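Local coordinates for protein thioredoxin (Bacillus cereus, PDB 3ZIT) that probably transfers electrons as a small thioredoxin-like and glutaredoxin-like oxidoreductase, using a CxxC cysteine pair that can close into a disulfide, at residues I4-Q9 and I17-L22; F32-D37 and N42-D47; T53-V56 and E61-A64. The protein carries 1 engineered substitution. One frame throughout, in Å; residues are numbered along the deposited sequence.

Contact 1 of 3, residues I4-Q9 and I17-L22; sequences IEVYAQ and IVKEFL. Engineered in segment 4-9: Ala8 (natural residue Thr).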
# COMPACT_ATOMS: atom_id res chain seq x y z
N ILE B 4 13.11 -8.70 10.06
CA ILE B 4 12.02 -8.41 9.17
C ILE B 4 12.30 -8.94 7.84
O ILE B 4 13.29 -8.46 7.17
CB ILE B 4 11.61 -6.93 9.07
CG1 ILE B 4 11.56 -6.23 10.42
CG2 ILE B 4 10.40 -6.72 8.25
CD1 ILE B 4 12.09 -4.87 10.39
N GLU B 5 11.56 -9.93 7.34
CA GLU B 5 11.76 -10.55 6.04
C GLU B 5 10.55 -10.31 5.18
O GLU B 5 9.42 -10.55 5.64
CB GLU B 5 12.00 -12.05 6.12
CG GLU B 5 13.23 -12.43 6.92
CD GLU B 5 13.41 -13.98 7.00
OE1 GLU B 5 12.47 -14.74 6.74
OE2 GLU B 5 14.39 -14.45 7.54
N VAL B 6 10.75 -9.91 3.95
CA VAL B 6 9.68 -9.74 2.97
C VAL B 6 9.87 -10.72 1.84
O VAL B 6 10.91 -10.69 1.18
CB VAL B 6 9.66 -8.30 2.45
CG1 VAL B 6 8.60 -8.14 1.37
CG2 VAL B 6 9.48 -7.33 3.58
N TYR B 7 8.88 -11.56 1.60
CA TYR B 7 8.88 -12.50 0.49
C TYR B 7 7.99 -11.96 -0.62
O TYR B 7 6.80 -11.67 -0.38
CB TYR B 7 8.39 -13.89 0.95
CG TYR B 7 9.38 -14.52 1.93
CD1 TYR B 7 9.39 -14.18 3.25
CD2 TYR B 7 10.38 -15.35 1.45
CE1 TYR B 7 10.40 -14.60 4.11
CE2 TYR B 7 11.39 -15.79 2.29
CZ TYR B 7 11.42 -15.42 3.58
OH TYR B 7 12.47 -15.85 4.39
N ALA B 8 8.58 -11.83 -1.81
CA ALA B 8 7.91 -11.19 -2.92
C ALA B 8 8.22 -11.96 -4.21
O ALA B 8 8.98 -12.93 -4.18
CB ALA B 8 8.38 -9.73 -3.08
N GLN B 9 7.66 -11.53 -5.30
CA GLN B 9 7.96 -12.08 -6.62
C GLN B 9 7.62 -10.98 -7.63
O GLN B 9 6.91 -10.01 -7.29
CB GLN B 9 7.35 -13.39 -6.90
CG GLN B 9 5.85 -13.29 -6.99
CD GLN B 9 5.15 -14.67 -7.38
OE1 GLN B 9 5.62 -15.76 -7.20
NE2 GLN B 9 3.97 -14.54 -7.90
N ILE B 17 3.15 -2.77 -3.25
CA ILE B 17 2.46 -1.94 -2.28
C ILE B 17 3.03 -2.15 -0.90
O ILE B 17 3.32 -1.21 -0.17
CB ILE B 17 0.96 -2.09 -2.36
CG1 ILE B 17 0.47 -1.69 -3.75
CG2 ILE B 17 0.29 -1.41 -1.15
CD1 ILE B 17 -0.90 -2.22 -4.03
N VAL B 18 3.21 -3.41 -0.50
CA VAL B 18 3.79 -3.67 0.81
C VAL B 18 5.18 -3.12 0.94
O VAL B 18 5.51 -2.46 1.92
CB VAL B 18 3.73 -5.21 1.10
CG1 VAL B 18 4.66 -5.56 2.31
CG2 VAL B 18 2.31 -5.57 1.41
N LYS B 19 6.05 -3.37 -0.06
CA LYS B 19 7.41 -2.85 0.04
C LYS B 19 7.42 -1.32 0.10
O LYS B 19 8.15 -0.74 0.88
CB LYS B 19 8.23 -3.35 -1.13
CG LYS B 19 8.63 -4.79 -1.10
CD LYS B 19 9.18 -5.28 -2.48
CE LYS B 19 9.82 -6.55 -2.73
NZ LYS B 19 10.36 -6.21 -4.09
N GLU B 20 6.60 -0.66 -0.72
CA GLU B 20 6.57 0.79 -0.70
C GLU B 20 6.05 1.33 0.58
O GLU B 20 6.51 2.38 1.06
CB GLU B 20 5.86 1.32 -1.93
CG GLU B 20 6.64 0.96 -3.25
CD GLU B 20 8.05 1.60 -3.32
OE1 GLU B 20 8.13 2.78 -2.96
OE2 GLU B 20 9.07 0.95 -3.77
N PHE B 21 5.03 0.67 1.16
CA PHE B 21 4.52 1.00 2.50
C PHE B 21 5.71 0.92 3.54
O PHE B 21 5.86 1.79 4.36
CB PHE B 21 3.37 0.10 2.82
CG PHE B 21 2.90 0.20 4.25
CD1 PHE B 21 2.04 1.28 4.58
CD2 PHE B 21 3.31 -0.67 5.21
CE1 PHE B 21 1.58 1.50 5.86
CE2 PHE B 21 2.86 -0.49 6.58
CZ PHE B 21 1.97 0.61 6.80
N LEU B 22 6.39 -0.19 3.51
CA LEU B 22 7.51 -0.36 4.44
C LEU B 22 8.59 0.69 4.21
O LEU B 22 9.09 1.24 5.20
CB LEU B 22 8.11 -1.77 4.27
CG LEU B 22 7.21 -2.87 4.71
CD1 LEU B 22 7.87 -4.24 4.28
CD2 LEU B 22 6.79 -2.85 6.14
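Val6 and Ala8 of strand 4-8 meet Lys19 and Leu22 of helix 13-24. The strand and helix open the beta-alpha-beta unit of a thioredoxin fold, which strand 30-33 completes. The helix runs back against the strand. The two short axes make an angle of 152° and come within 10.1 Å of each other.

The buried side is apolar. Val6 points its side chain at the helix and uses both methyls. Val6 CG2, which lies beside the backbone N, packs closely on Leu22 CD1 at 3.6 Å. The two side chains run alongside each other, pointing opposite ways. Val6 CG1 stands anti to the backbone N (chi1 177°) and makes a looser touch with Lys19 CG at 4.2 Å. Leu22 also leans on Leu75, and Val18 packs on Val56 and Leu71, so helix 68-75 closes this part of the core from a further direction.

The more solvent-exposed side is at Lys19. Its CA–CB bond does not aim at the strand, but the chain is extended beyond CG and carries the far end there. The ammonium group goes on to a salt bridge with Glu31. The aliphatic part of the lysine thus packs on strand 4-8 while its charge is paired on the neighbouring strand 30-33.

Ala8 is an engineered residue; the natural one is Thr. Its side chain touches residues of the Cys12/Cys15 CxxC motif, which leads into helix 13-24. Lys19 still packs closely here: Ala8 CB sits 3.5 Å from Lys19 CE and 4.2 Å from Lys19 NZ.

Contact 2 of 3, residues F32-D37 and N42-D47; sequences FDVKKD and NRLLYD
Phe32, at the end of strand 30-33, offers a ring face to Arg43 of helix 38-47. The guanidinium stands steeply on the ring, with the two planes 75° apart. NH2 leads and lies over the ring centre, 3.3 Å above its plane. This is a cation-pi contact, with Arg43 CZ 4.7 Å from the ring centroid. The arginine chain bends at chi3 (-63°) to bring the group there. Its NE is held by the hydroxyl of Tyr7, whose ring also meets Phe32.

Asp33 turns the chain out of the strand. Its OD1 accepts from Lys35 N at 2.9 Å, an Asx turn, and also from Lys36 N. Its OD2 forms a salt bridge with Lys36 NZ at 2.9 Å.

Val34 points at the helix. Its CG1 meets Leu44 CD2 at 4.2 Å, and the two side chains lie nearly perpendicular. Tyr7 and Thr53 also touch this buried valine.

Asp37 is the N-cap of helix 38-47, with OD1 accepting from Ala40 N. Asp37 OD2 accepts a hydrogen bond from a water at 2.7 Å. The same water accepts from Arg43 NH1 at 2.9 Å.

Each guanidinium nitrogen has a partner here: NE bonds Tyr7 OH, NH1 the water, and NH2 rests over the ring. Together they probably limit the group's rotation. The nearby Asp37 carboxylate would probably help to stabilise its positive charge, although the link between them runs through water.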
# COMPACT_ATOMS: atom_id res chain seq x y z
N PHE B 32 13.28 -11.04 -0.37
CA PHE B 32 13.60 -12.19 -1.11
C PHE B 32 12.62 -12.34 -2.25
O PHE B 32 11.44 -12.07 -2.07
CB PHE B 32 13.55 -13.46 -0.30
CG PHE B 32 14.41 -13.38 0.90
CD1 PHE B 32 15.77 -13.68 0.80
CD2 PHE B 32 13.94 -12.91 2.11
CE1 PHE B 32 16.58 -13.54 1.93
CE2 PHE B 32 14.72 -12.78 3.24
CZ PHE B 32 16.09 -13.06 3.13
N ASP B 33 13.10 -12.79 -3.42
CA ASP B 33 12.28 -13.06 -4.61
C ASP B 33 12.13 -14.54 -4.73
O ASP B 33 13.10 -15.23 -4.99
CB ASP B 33 12.95 -12.42 -5.80
CG ASP B 33 12.17 -12.61 -7.10
OD1 ASP B 33 11.62 -13.66 -7.32
OD2 ASP B 33 12.22 -11.64 -7.94
N VAL B 34 10.92 -15.04 -4.47
CA VAL B 34 10.69 -16.47 -4.44
C VAL B 34 10.68 -17.12 -5.79
O VAL B 34 10.62 -18.33 -5.88
CB VAL B 34 9.46 -16.82 -3.57
CG1 VAL B 34 9.61 -16.35 -2.18
CG2 VAL B 34 8.14 -16.35 -4.20
N LYS B 35 10.64 -16.34 -6.89
CA LYS B 35 10.81 -16.95 -8.21
C LYS B 35 12.29 -17.19 -8.46
O LYS B 35 12.67 -18.18 -9.05
CB LYS B 35 10.21 -16.04 -9.29
CG LYS B 35 8.70 -16.05 -9.37
CD LYS B 35 8.23 -17.32 -10.04
CE LYS B 35 6.71 -17.20 -10.29
NZ LYS B 35 5.93 -17.64 -9.09
N LYS B 36 13.17 -16.27 -8.06
CA LYS B 36 14.62 -16.29 -8.36
C LYS B 36 15.41 -16.98 -7.32
O LYS B 36 16.56 -17.31 -7.56
CB LYS B 36 15.12 -14.87 -8.53
CG LYS B 36 14.45 -14.13 -9.67
CD LYS B 36 14.99 -12.69 -9.77
CE LYS B 36 14.37 -11.78 -10.83
NZ LYS B 36 12.91 -11.75 -10.76
N ASP B 37 14.91 -17.16 -6.11
CA ASP B 37 15.62 -17.71 -4.99
C ASP B 37 14.83 -18.94 -4.48
O ASP B 37 13.87 -18.81 -3.75
CB ASP B 37 15.84 -16.65 -3.95
CG ASP B 37 16.56 -17.10 -2.70
OD1 ASP B 37 16.68 -18.34 -2.46
OD2 ASP B 37 16.95 -16.25 -1.83
N ASN B 42 11.32 -22.07 -0.63
CA ASN B 42 11.11 -23.19 0.29
C ASN B 42 10.85 -22.70 1.70
O ASN B 42 10.02 -23.31 2.38
CB ASN B 42 12.34 -24.09 0.21
CG ASN B 42 12.32 -24.96 -1.03
OD1 ASN B 42 11.28 -25.13 -1.64
ND2 ASN B 42 13.47 -25.49 -1.40
N ARG B 43 11.50 -21.62 2.14
CA ARG B 43 11.14 -21.11 3.43
C ARG B 43 9.67 -20.60 3.50
O ARG B 43 8.97 -20.90 4.46
CB ARG B 43 12.04 -19.94 3.90
CG ARG B 43 13.49 -20.39 4.07
CD ARG B 43 14.29 -19.34 4.82
NE ARG B 43 14.38 -18.03 4.10
CZ ARG B 43 15.20 -17.76 3.09
NH1 ARG B 43 16.11 -18.62 2.62
NH2 ARG B 43 15.17 -16.55 2.55
N LEU B 44 9.25 -19.85 2.49
CA LEU B 44 7.87 -19.37 2.39
C LEU B 44 6.88 -20.54 2.56
O LEU B 44 5.96 -20.47 3.37
CB LEU B 44 7.68 -18.67 1.04
CG LEU B 44 6.25 -18.19 0.77
CD1 LEU B 44 5.94 -16.98 1.66
CD2 LEU B 44 6.05 -17.90 -0.66
N LEU B 45 7.07 -21.57 1.76
CA LEU B 45 6.09 -22.67 1.63
C LEU B 45 6.18 -23.60 2.79
O LEU B 45 5.14 -24.01 3.30
CB LEU B 45 6.38 -23.44 0.34
CG LEU B 45 5.99 -22.76 -0.94
CD1 LEU B 45 6.59 -23.51 -2.14
CD2 LEU B 45 4.53 -22.53 -1.10
N TYR B 46 7.37 -23.97 3.20
CA TYR B 46 7.53 -25.11 4.16
C TYR B 46 7.83 -24.57 5.54
O TYR B 46 7.54 -25.29 6.46
CB TYR B 46 8.63 -26.09 3.61
CG TYR B 46 8.30 -26.65 2.20
CD1 TYR B 46 7.34 -27.64 1.98
CD2 TYR B 46 8.97 -26.19 1.08
CE1 TYR B 46 7.03 -28.09 0.66
CE2 TYR B 46 8.62 -26.57 -0.22
CZ TYR B 46 7.62 -27.49 -0.42
OH TYR B 46 7.26 -27.88 -1.73
N ASP B 47 8.59 -23.52 5.76
CA ASP B 47 8.84 -23.00 7.09
C ASP B 47 7.76 -22.13 7.59
O ASP B 47 7.33 -22.18 8.75
CB ASP B 47 10.13 -22.13 7.18
CG ASP B 47 11.38 -22.87 6.90
OD1 ASP B 47 11.33 -24.09 6.72
OD2 ASP B 47 12.41 -22.16 6.92
O HOH W 1 17.38 -16.89 0.72

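Contact 3 of 3, residues T53-V56 and E61-A64; sequences TPTV and EVVA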
# COMPACT_ATOMS: atom_id res chain seq x y z
N THR B 53 2.68 -14.59 -2.12
CA THR B 53 3.30 -13.32 -1.76
C THR B 53 2.33 -12.24 -1.94
O THR B 53 1.40 -12.31 -2.72
CB THR B 53 4.57 -13.12 -2.62
OG1 THR B 53 4.19 -13.14 -4.00
CG2 THR B 53 5.60 -14.21 -2.36
N PRO B 54 2.51 -11.10 -1.23
CA PRO B 54 3.59 -10.88 -0.21
C PRO B 54 3.28 -11.73 1.04
O PRO B 54 2.15 -11.98 1.40
CB PRO B 54 3.43 -9.40 0.13
CG PRO B 54 1.96 -9.11 -0.16
CD PRO B 54 1.59 -9.97 -1.34
N THR B 55 4.41 -12.09 1.69
CA THR B 55 4.37 -12.62 3.05
C THR B 55 5.49 -11.88 3.79
O THR B 55 6.60 -11.77 3.23
CB THR B 55 4.57 -14.13 3.07
OG1 THR B 55 3.35 -14.73 2.55
CG2 THR B 55 4.67 -14.65 4.50
N VAL B 56 5.22 -11.39 4.99
CA VAL B 56 6.21 -10.70 5.76
C VAL B 56 6.36 -11.47 7.07
O VAL B 56 5.35 -11.89 7.66
CB VAL B 56 5.80 -9.25 6.02
CG1 VAL B 56 6.89 -8.49 6.78
CG2 VAL B 56 5.52 -8.53 4.70
N GLU B 61 6.92 -13.81 13.43
CA GLU B 61 5.47 -13.89 13.21
C GLU B 61 5.19 -13.71 11.71
O GLU B 61 5.62 -12.72 11.09
CB GLU B 61 4.82 -12.80 13.98
CG GLU B 61 3.32 -12.69 13.79
CD GLU B 61 2.58 -13.43 14.79
OE1 GLU B 61 3.03 -13.51 15.89
OE2 GLU B 61 1.42 -13.76 14.47
N VAL B 62 4.44 -14.65 11.16
CA VAL B 62 4.11 -14.68 9.75
C VAL B 62 2.86 -13.91 9.45
O VAL B 62 1.81 -14.16 10.05
CB VAL B 62 3.98 -16.15 9.28
CG1 VAL B 62 3.60 -16.16 7.79
CG2 VAL B 62 5.26 -16.93 9.52
N VAL B 63 2.95 -12.95 8.56
CA VAL B 63 1.81 -12.19 8.04
C VAL B 63 1.65 -12.52 6.62
O VAL B 63 2.44 -12.07 5.75
CB VAL B 63 1.98 -10.68 8.27
CG1 VAL B 63 0.76 -9.94 7.76
CG2 VAL B 63 2.26 -10.35 9.73
N ALA B 64 0.69 -13.36 6.29
CA ALA B 64 0.48 -13.87 4.95
C ALA B 64 -0.46 -12.95 4.16
O ALA B 64 -1.54 -12.54 4.65
CB ALA B 64 -0.11 -15.27 4.99
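Val56 and Val63 pair their backbones in the antiparallel beta hairpin of strands 55-58 and 61-64, at one edge of the thioredoxin-fold sheet. They form a hydrogen-bonded pair. Val56 N donates to Val63 O at 3.0 Å, and Val63 N donates to Val56 O at 2.8 Å.

Both valines point to the same face of the sheet. Each has CG1 anti to its backbone N. Their side chains pack on helix 68-75: both touch Leu71, and Val63 also touches Leu74.

Thr55 and Ala64 form the neighbouring non-hydrogen-bonded pair and point to the other face, where Thr55 packs on Leu44 of helix 38-47. The rotation of Thr55 (chi1 -72°) divides its two branches by chemistry. OG1 lies beside the backbone N and bonds with Ser50 OG and Ser52 O. Both partners lie in the loop just before the strand, so the buried hydroxyl is satisfied locally. Across the hairpin, Thr55 OG1 also passes Ala64 CA at 3.8 Å. The methyl, Thr55 CG2, stands on the far side from the backbone N. It is directed to the hairpin partner instead, and Thr55 CG2 meets Val62 CG1 obliquely at 3.8 Å. Thr55 CG2 also lies 3.6 Å from Val63 O.

Pro54 follows a cis peptide bond. A cis-proline just before this strand is a hallmark of thioredoxin-fold proteins, where it faces the CxxC motif. Here its side chain packs on Pro14, Cys15 and Val18 of helix 13-24.

Thr55 CA also approaches Val63 O, to 3.4 Å, in a CA-H...O contact.

The three contacts share one sheet, in which strand 4-8 lies between strands 30-33 and 55-58. Contacts 1 and 2 join where Val6 O meets Phe32 N at 2.9 Å, a probable hydrogen bond. Contacts 1 and 3 join through Tyr7 N and Thr55 O at 2.8 Å, again probably bonded. Contact 2 reaches contact 3 by packing, with Leu44 CD1 3.5 Å from Thr55 CB. Centres of contacts 1 and 3 lie about 9 Å apart, and those of contacts 1 and 2 about 14 Å. The Cys12–Cys15 pair, the probable redox site, is touched by Ala8 of contact 1 and by Thr53 and Pro54 of contact 3.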